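Local coordinates for prophenoloxidase b (Marsupenaeus japonicus, PDB 3WKY), which is a type 3 copper protein of the hemolymph, the precursor of a phenoloxidase that probably hydroxylates monophenols and oxidises o-diphenols, at residues Glu220-Met225 against Lys398-Val403. Numbering follows the deposited sequence.
Sequences ELFYYM and KFIDNV
D401 and Y223 meet, their CA atoms 7.0 Å apart, where 220-225 and 398-403 come closest. OD1 of D401 lies 3.8 Å from CE1 of Y223. The carboxylate and ring planes are nearly parallel, 6° apart, but OD1 lies off the ring plane. This is plain van der Waals contact; the polar link runs through a bridging water. The water donates to the backbone O of Y223 and to OD1 of D401, each at 2.9 Å. CG of D401 is anti to the backbone N (chi1 -166°), which carries the carboxylate into the gap between the helices. H227 also bonds to OD1, and R525 forms a salt bridge with OD2. These partners hold the carboxylate in place and probably stabilise its negative charge. Beside this polar patch, I400 meets F222. Its CB points at helix 218-239, and its CG2 branch reaches CE2 of F222 at 4.1 Å. F222 also packs on W202 and on the ring of H226, and its side chain is about 4 Å from the bound Cu2-O2 cluster. H226 and H397 of the cluster pocket sit on these same two helices. The pair belongs to the four-helix bundle that holds the type 3 dicopper site, as in hemocyanins.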
loop_
_atom_site.group_PDB
_atom_site.type_symbol
_atom_site.label_atom_id
_atom_site.label_comp_id
_atom_site.label_asym_id
_atom_site.label_seq_id
_atom_site.Cartn_x
_atom_site.Cartn_y
_atom_site.Cartn_z
ATOM N N GLU A 220 8.547 39.962 6.938
ATOM C CA GLU A 220 9.399 39.533 8.023
ATOM C C GLU A 220 8.612 39.430 9.332
ATOM O O GLU A 220 8.847 38.523 10.146
ATOM C CB GLU A 220 10.594 40.492 8.173
ATOM C CG GLU A 220 11.497 40.131 9.326
ATOM C CD GLU A 220 12.677 41.065 9.415
ATOM O OE1 GLU A 220 12.689 42.050 8.635
ATOM O OE2 GLU A 220 13.593 40.805 10.235
ATOM N N LEU A 221 7.675 40.351 9.543
ATOM C CA LEU A 221 6.855 40.313 10.748
ATOM C C LEU A 221 5.938 39.093 10.737
ATOM O O LEU A 221 5.667 38.515 11.789
ATOM C CB LEU A 221 6.020 41.590 10.877
ATOM C CG LEU A 221 5.419 41.886 12.254
ATOM C CD1 LEU A 221 6.493 42.294 13.276
ATOM C CD2 LEU A 221 4.353 42.978 12.144
ATOM N N PHE A 222 5.446 38.728 9.549
ATOM C CA PHE A 222 4.679 37.484 9.399
ATOM C C PHE A 222 5.509 36.308 9.921
ATOM O O PHE A 222 5.058 35.554 10.792
ATOM C CB PHE A 222 4.277 37.277 7.947
ATOM C CG PHE A 222 3.654 35.933 7.684
ATOM C CD1 PHE A 222 2.383 35.653 8.144
ATOM C CD2 PHE A 222 4.357 34.952 6.996
ATOM C CE1 PHE A 222 1.801 34.405 7.918
ATOM C CE2 PHE A 222 3.774 33.695 6.751
ATOM C CZ PHE A 222 2.507 33.430 7.214
ATOM N N TYR A 223 6.731 36.173 9.416
ATOM C CA TYR A 223 7.662 35.180 9.943
ATOM C C TYR A 223 7.819 35.282 11.455
ATOM O O TYR A 223 7.693 34.283 12.162
ATOM C CB TYR A 223 9.039 35.329 9.285
ATOM C CG TYR A 223 10.173 34.923 10.188
ATOM C CD1 TYR A 223 10.377 33.584 10.526
ATOM C CD2 TYR A 223 11.058 35.875 10.703
ATOM C CE1 TYR A 223 11.434 33.204 11.368
ATOM C CE2 TYR A 223 12.105 35.502 11.535
ATOM C CZ TYR A 223 12.291 34.170 11.860
ATOM O OH TYR A 223 13.337 33.800 12.683
ATOM N N TYR A 224 8.103 36.487 11.950
ATOM C CA TYR A 224 8.537 36.651 13.329
ATOM C C TYR A 224 7.434 36.359 14.331
ATOM O O TYR A 224 7.666 35.678 15.323
ATOM C CB TYR A 224 9.072 38.068 13.547
ATOM C CG TYR A 224 9.763 38.248 14.880
ATOM C CD1 TYR A 224 10.867 37.470 15.221
ATOM C CD2 TYR A 224 9.325 39.210 15.787
ATOM C CE1 TYR A 224 11.532 37.650 16.446
ATOM C CE2 TYR A 224 9.981 39.391 17.020
ATOM C CZ TYR A 224 11.076 38.612 17.334
ATOM O OH TYR A 224 11.722 38.792 18.546
ATOM N N MET A 225 6.231 36.871 14.085
ATOM C CA MET A 225 5.160 36.628 15.029
ATOM C C MET A 225 4.860 35.129 15.058
ATOM O O MET A 225 4.709 34.538 16.128
ATOM C CB MET A 225 3.904 37.441 14.682
ATOM C CG MET A 225 2.740 37.209 15.670
ATOM S SD MET A 225 1.825 35.647 15.390
ATOM C CE MET A 225 0.440 36.233 14.433
ATOM N N LYS A 398 4.574 25.072 11.774
ATOM C CA LYS A 398 5.910 24.506 11.902
ATOM C C LYS A 398 6.513 24.307 10.502
ATOM O O LYS A 398 7.691 24.573 10.299
ATOM C CB LYS A 398 5.904 23.199 12.707
ATOM C CG LYS A 398 7.304 22.600 12.902
ATOM C CD LYS A 398 8.166 23.462 13.863
ATOM C CE LYS A 398 9.565 22.874 13.973
ATOM N NZ LYS A 398 10.347 23.498 15.099
ATOM N N PHE A 399 5.713 23.858 9.533
ATOM C CA PHE A 399 6.201 23.794 8.149
ATOM C C PHE A 399 6.635 25.179 7.667
ATOM O O PHE A 399 7.724 25.353 7.103
ATOM C CB PHE A 399 5.129 23.228 7.204
ATOM C CG PHE A 399 5.311 23.652 5.763
ATOM C CD1 PHE A 399 6.416 23.235 5.037
ATOM C CD2 PHE A 399 4.371 24.465 5.141
ATOM C CE1 PHE A 399 6.600 23.639 3.709
ATOM C CE2 PHE A 399 4.534 24.864 3.829
ATOM C CZ PHE A 399 5.649 24.457 3.107
ATOM N N ILE A 400 5.771 26.164 7.886
ATOM C CA ILE A 400 6.071 27.531 7.475
ATOM C C ILE A 400 7.343 28.032 8.166
ATOM O O ILE A 400 8.230 28.614 7.517
ATOM C CB ILE A 400 4.867 28.466 7.746
ATOM C CG1 ILE A 400 3.689 28.074 6.832
ATOM C CG2 ILE A 400 5.248 29.924 7.506
ATOM C CD1 ILE A 400 4.006 28.194 5.328
ATOM N N ASP A 401 7.471 27.772 9.463
ATOM C CA ASP A 401 8.670 28.231 10.169
ATOM C C ASP A 401 9.913 27.504 9.643
ATOM O O ASP A 401 11.015 28.069 9.612
ATOM C CB ASP A 401 8.535 28.024 11.674
ATOM C CG ASP A 401 9.585 28.792 12.458
ATOM O OD1 ASP A 401 9.555 30.041 12.422
ATOM O OD2 ASP A 401 10.445 28.160 13.101
ATOM N N ASN A 402 9.739 26.244 9.249
ATOM C CA ASN A 402 10.829 25.484 8.637
ATOM C C ASN A 402 11.325 26.122 7.347
ATOM O O ASN A 402 12.523 26.089 7.063
ATOM C CB ASN A 402 10.399 24.024 8.345
ATOM C CG ASN A 402 10.418 23.146 9.580
ATOM O OD1 ASN A 402 10.941 23.532 10.637
ATOM N ND2 ASN A 402 9.864 21.931 9.444
ATOM N N VAL A 403 10.411 26.664 6.541
ATOM C CA VAL A 403 10.813 27.347 5.317
ATOM C C VAL A 403 11.647 28.572 5.690
ATOM O O VAL A 403 12.714 28.825 5.113
ATOM C CB VAL A 403 9.608 27.815 4.491
ATOM C CG1 VAL A 403 10.071 28.493 3.190
ATOM C CG2 VAL A 403 8.674 26.622 4.160
HETATM O O HOH W 1 7.423 31.512 11.232
#